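Local coordinates for glucokinase (Streptomyces griseus, PDB 3VGL), which phosphorylates D-glucose with ATP to give glucose 6-phosphate, as a zinc-containing glucokinase of the ROK family, at the interface of chains A and B and the interface of chains A and C. Coordinates in Å, arbitrary orientation; residue numbers count along the deposited sequence, not the author numbering. Chains: chain A/B/C, Glucokinase.

Contact 1: the interface of chains A and B. Residues chain A 251-254, 289-290; chain B 147-149.
A:Asp252 meets the backbone of B:Arg148 and B:Phe149 in a two-fold symmetric interface between identical subunits of this ROK-family glucokinase, one of the contacts that join subunits in the deposited tetramer; the protein is reported to be an oligomer, possibly of four chains. The acidic residue follows directly on helix 227-251 of chain A, and its partners lie in a loop of chain B. A:Asp252 uses both its main-chain carbonyl and its carboxylate. Its carbonyl O accepts the amide N of B:Arg148 at 2.8 Å. The side chain, with CG anti to its own backbone N (chi1 -173°), takes up the next amide: carboxylate OD2 receives N of B:Phe149 at 2.8 Å, approached from above the carboxylate plane rather than within it. Consecutive amides of the chain B loop are therefore held by one residue, which is likely to set the course of that loop against chain A.

The other carboxylate oxygen, OD1, lies in plane at the edge of the B:Phe149 ring, 3.4 Å from CD2, where the slightly positive ring hydrogens would probably suit it. Carboxylate and ring planes are turned 46° apart. Further round the ring, CE2 lies 4.0 Å from O of A:Pro253 and 4.1 Å from O of A:His289, two carbonyl oxygens that sit off the ring plane, one on each side. On one face the ring carries the aliphatic part of B:Arg148, whose CG sits 3.5 Å above its centre. The arginine chain bends at chi2 (69°) and folds back over the phenyl group, and ring atom CE1 in turn lies over the centre of the guanidinium. The methylene portion of B:Arg148 also touches chain A, CG lying 3.7 Å from CB of A:Ser254.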
loop_
_atom_site.group_PDB
_atom_site.type_symbol
_atom_site.label_atom_id
_atom_site.label_comp_id
_atom_site.label_asym_id
_atom_site.label_seq_id
_atom_site.Cartn_x
_atom_site.Cartn_y
_atom_site.Cartn_z
ATOM N N PHE A 251 -21.717 -2.398 7.050
ATOM C CA PHE A 251 -23.142 -2.080 7.285
ATOM C C PHE A 251 -24.119 -3.127 6.766
ATOM O O PHE A 251 -25.270 -3.187 7.226
ATOM C CB PHE A 251 -23.502 -0.747 6.608
ATOM C CG PHE A 251 -22.849 0.454 7.220
ATOM C CD1 PHE A 251 -23.342 0.999 8.408
ATOM C CD2 PHE A 251 -21.773 1.080 6.581
ATOM C CE1 PHE A 251 -22.730 2.141 8.972
ATOM C CE2 PHE A 251 -21.162 2.209 7.153
ATOM C CZ PHE A 251 -21.661 2.743 8.339
ATOM N N ASP A 252 -23.683 -3.931 5.794
ATOM C CA ASP A 252 -24.594 -4.897 5.118
ATOM C C ASP A 252 -26.005 -4.337 4.804
ATOM O O ASP A 252 -27.016 -4.901 5.264
ATOM C CB ASP A 252 -24.692 -6.192 5.955
ATOM C CG ASP A 252 -25.470 -7.307 5.249
ATOM O OD1 ASP A 252 -25.314 -7.461 4.017
ATOM O OD2 ASP A 252 -26.196 -8.060 5.944
ATOM N N PRO A 253 -26.097 -3.233 4.031
ATOM C CA PRO A 253 -27.413 -2.634 3.729
ATOM C C PRO A 253 -28.108 -3.402 2.603
ATOM O O PRO A 253 -27.484 -4.234 1.945
ATOM C CB PRO A 253 -27.037 -1.239 3.247
ATOM C CG PRO A 253 -25.760 -1.499 2.485
ATOM C CD PRO A 253 -25.002 -2.508 3.339
ATOM N N SER A 254 -29.386 -3.106 2.359
ATOM C CA SER A 254 -30.061 -3.691 1.209
ATOM C C SER A 254 -29.642 -2.985 -0.087
ATOM O O SER A 254 -29.679 -3.588 -1.166
ATOM C CB SER A 254 -31.577 -3.617 1.390
ATOM O OG SER A 254 -31.984 -2.285 1.631
ATOM N N HIS A 289 -25.778 -10.054 -2.116
ATOM C CA HIS A 289 -25.254 -8.746 -2.529
ATOM C C HIS A 289 -26.314 -7.654 -2.465
ATOM O O HIS A 289 -27.460 -7.836 -2.874
ATOM C CB HIS A 289 -24.649 -8.816 -3.926
ATOM C CG HIS A 289 -25.578 -9.362 -4.961
ATOM N ND1 HIS A 289 -25.613 -10.701 -5.289
ATOM C CD2 HIS A 289 -26.525 -8.761 -5.723
ATOM C CE1 HIS A 289 -26.536 -10.899 -6.215
ATOM N NE2 HIS A 289 -27.100 -9.739 -6.499
ATOM N N ALA A 290 -25.909 -6.485 -1.988
ATOM C CA ALA A 290 -26.760 -5.296 -2.018
ATOM C C ALA A 290 -26.966 -4.830 -3.442
ATOM O O ALA A 290 -26.166 -5.142 -4.331
ATOM C CB ALA A 290 -26.086 -4.186 -1.233
ATOM N N GLY B 147 -27.743 -5.883 10.008
ATOM C CA GLY B 147 -27.893 -5.553 8.596
ATOM C C GLY B 147 -28.982 -6.339 7.884
ATOM O O GLY B 147 -29.640 -7.196 8.491
ATOM N N ARG B 148 -29.164 -6.057 6.601
ATOM C CA ARG B 148 -30.242 -6.665 5.805
ATOM C C ARG B 148 -30.131 -8.187 5.687
ATOM O O ARG B 148 -31.153 -8.908 5.727
ATOM C CB ARG B 148 -30.311 -6.002 4.430
ATOM C CG ARG B 148 -31.115 -6.750 3.389
ATOM C CD ARG B 148 -32.626 -6.749 3.689
ATOM N NE ARG B 148 -33.354 -7.471 2.652
ATOM C CZ ARG B 148 -33.491 -8.794 2.611
ATOM N NH1 ARG B 148 -32.948 -9.560 3.550
ATOM N NH2 ARG B 148 -34.168 -9.344 1.609
ATOM N N PHE B 149 -28.904 -8.676 5.545
ATOM C CA PHE B 149 -28.669 -10.094 5.326
ATOM C C PHE B 149 -28.021 -10.782 6.515
ATOM O O PHE B 149 -27.648 -11.957 6.425
ATOM C CB PHE B 149 -27.883 -10.313 4.032
ATOM C CG PHE B 149 -28.543 -9.709 2.821
ATOM C CD1 PHE B 149 -29.696 -10.284 2.271
ATOM C CD2 PHE B 149 -28.014 -8.569 2.222
ATOM C CE1 PHE B 149 -30.286 -9.726 1.155
ATOM C CE2 PHE B 149 -28.620 -8.000 1.100
ATOM C CZ PHE B 149 -29.753 -8.580 0.561
#

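Contact 2: the interface of chains A and C. Residues chain A 161, 178, 235, 238-239; chain C 162-163, 172.
Helix 227-251 of chain A, through A:Arg238 and A:Trp239, and the chain A loop residues A:Val161 and A:Tyr178 meet a loop of chain C that presents C:Asp163. The aspartate enters between the arginine tip and the phenol, with its main chain and carboxylate used separately. Phenol OH of A:Tyr178 donates to the carbonyl O of C:Asp163 at 2.7 Å, with a C=O...donor angle of 164°. That oxygen lies in plane at the edge of the tyrosine ring, whose CE1 also touches the aspartate CB.

The carboxylate of C:Asp163 meets A:Arg238 tip to tip. Their salt bridge, NH2 to OD2 at 3.0 Å, is weak as a hydrogen bond, and the guanidinium and carboxylate planes are 69° apart. Extended from CG to NE, the arginine lays its guanidinium over A:Trp239, while A:Tyr178 packs on the opposite indole face, CD1 3.7 Å above the plane. The indole edge points at the aspartate, CZ2 lying 3.7 Å from CG.

A:Glu235 is the second-shell support. Its OE2 accepts NE1 of A:Trp239 at 3.0 Å and, through its syn lone pair, NH1 of A:Arg238 at 2.7 Å, the latter tilted from the guanidinium plane, which would restrain both groups. OE2 and C:Asp163 OD1 are 4.4 Å apart; if both acids are ionised they would repel, and the arginine probably offsets this, while water 1 bridges the two oxygens. Water 2 links NH1 of A:Arg238 to the same OD1.

A phenylalanine in place of A:Tyr178 would probably keep the packing on the indole but leave the C:Asp163 carbonyl without its phenol donor, weakening the hold on the chain C loop. Methyl CG1 of A:Val161 adds a contact to O of C:Pro162. Repeated with the chains exchanged, this patch joins chains A and C in the deposited tetramer and is likely to help hold the enzyme's oligomer together.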
loop_
_atom_site.group_PDB
_atom_site.type_symbol
_atom_site.label_atom_id
_atom_site.label_comp_id
_atom_site.label_asym_id
_atom_site.label_seq_id
_atom_site.Cartn_x
_atom_site.Cartn_y
_atom_site.Cartn_z
ATOM N N VAL A 161 -5.379 3.685 1.379
ATOM C CA VAL A 161 -3.980 3.398 1.008
ATOM C C VAL A 161 -3.107 3.893 2.145
ATOM O O VAL A 161 -2.998 5.101 2.344
ATOM C CB VAL A 161 -3.541 4.097 -0.304
ATOM C CG1 VAL A 161 -2.043 3.875 -0.552
ATOM C CG2 VAL A 161 -4.354 3.554 -1.476
ATOM N N TYR A 178 -9.178 8.898 -3.953
ATOM C CA TYR A 178 -9.203 7.829 -4.975
ATOM C C TYR A 178 -10.555 7.698 -5.647
ATOM O O TYR A 178 -10.637 7.227 -6.784
ATOM C CB TYR A 178 -8.790 6.481 -4.357
ATOM C CG TYR A 178 -7.403 6.561 -3.756
ATOM C CD1 TYR A 178 -6.278 6.378 -4.550
ATOM C CD2 TYR A 178 -7.230 6.945 -2.422
ATOM C CE1 TYR A 178 -4.987 6.495 -4.016
ATOM C CE2 TYR A 178 -5.948 7.060 -1.874
ATOM C CZ TYR A 178 -4.849 6.847 -2.688
ATOM O OH TYR A 178 -3.546 6.969 -2.210
ATOM N N GLU A 235 -10.968 3.373 -13.614
ATOM C CA GLU A 235 -10.124 3.590 -12.437
ATOM C C GLU A 235 -10.961 4.124 -11.273
ATOM O O GLU A 235 -10.788 3.680 -10.128
ATOM C CB GLU A 235 -8.939 4.535 -12.767
ATOM C CG GLU A 235 -7.963 4.783 -11.620
ATOM C CD GLU A 235 -7.085 3.607 -11.274
ATOM O OE1 GLU A 235 -7.023 2.637 -12.057
ATOM O OE2 GLU A 235 -6.447 3.646 -10.196
ATOM N N ARG A 238 -12.819 1.173 -9.838
ATOM C CA ARG A 238 -11.931 0.304 -9.065
ATOM C C ARG A 238 -11.979 0.696 -7.598
ATOM O O ARG A 238 -12.197 -0.135 -6.704
ATOM C CB ARG A 238 -10.493 0.429 -9.621
ATOM C CG ARG A 238 -9.360 -0.149 -8.743
ATOM C CD ARG A 238 -7.986 0.347 -9.285
ATOM N NE ARG A 238 -6.851 -0.061 -8.457
ATOM C CZ ARG A 238 -5.604 0.407 -8.568
ATOM N NH1 ARG A 238 -5.285 1.316 -9.486
ATOM N NH2 ARG A 238 -4.659 -0.047 -7.752
ATOM N N TRP A 239 -11.796 1.985 -7.357
ATOM C CA TRP A 239 -11.744 2.459 -5.978
ATOM C C TRP A 239 -13.133 2.627 -5.377
ATOM O O TRP A 239 -13.324 2.361 -4.162
ATOM C CB TRP A 239 -10.982 3.773 -5.916
ATOM C CG TRP A 239 -9.555 3.604 -6.281
ATOM C CD1 TRP A 239 -8.968 3.927 -7.484
ATOM C CD2 TRP A 239 -8.514 3.106 -5.443
ATOM N NE1 TRP A 239 -7.620 3.628 -7.438
ATOM C CE2 TRP A 239 -7.321 3.121 -6.201
ATOM C CE3 TRP A 239 -8.480 2.630 -4.130
ATOM C CZ2 TRP A 239 -6.082 2.693 -5.663
ATOM C CZ3 TRP A 239 -7.236 2.187 -3.594
ATOM C CH2 TRP A 239 -6.071 2.237 -4.373
ATOM N N PRO C 162 2.443 1.782 -3.829
ATOM C CA PRO C 162 1.545 1.835 -4.990
ATOM C C PRO C 162 0.407 2.838 -4.738
ATOM O O PRO C 162 -0.190 2.842 -3.654
ATOM C CB PRO C 162 0.987 0.411 -5.069
ATOM C CG PRO C 162 2.106 -0.439 -4.458
ATOM C CD PRO C 162 2.582 0.412 -3.280
ATOM N N ASP C 163 0.122 3.661 -5.747
ATOM C CA ASP C 163 -0.940 4.666 -5.626
ATOM C C ASP C 163 -0.685 5.632 -4.470
ATOM O O ASP C 163 -1.633 6.196 -3.936
ATOM C CB ASP C 163 -2.340 4.011 -5.556
ATOM C CG ASP C 163 -2.590 3.093 -6.732
ATOM O OD1 ASP C 163 -2.727 3.615 -7.860
ATOM O OD2 ASP C 163 -2.635 1.852 -6.514
ATOM N N GLN C 172 3.141 8.606 -8.859
ATOM C CA GLN C 172 2.740 8.489 -7.452
ATOM C C GLN C 172 3.583 7.464 -6.728
ATOM O O GLN C 172 3.945 6.421 -7.287
ATOM C CB GLN C 172 1.287 7.998 -7.373
ATOM C CG GLN C 172 0.259 9.082 -7.611
ATOM C CD GLN C 172 -1.142 8.529 -7.587
ATOM O OE1 GLN C 172 -1.663 8.124 -6.519
ATOM N NE2 GLN C 172 -1.772 8.483 -8.752
HETATM O O HOH W 1 -4.535 5.293 -9.181
HETATM O O HOH W 2 -2.633 1.438 -10.158
#

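The C-alpha centres of contact 1 and contact 2 lie about 26 Å apart, and they involve different partners of chain A. Helix 227-251 runs between them: residues in its middle serve contact 2, while its last residue and the turn just beyond serve contact 1. No residue is common to both patches as described, yet both rely on an aspartate using main chain and side chain. Since each interface is two-fold symmetric, the pair can together link four copies, consistent with the deposited tetramer, and the shared helix places the two surfaces in a fixed relation within one subunit.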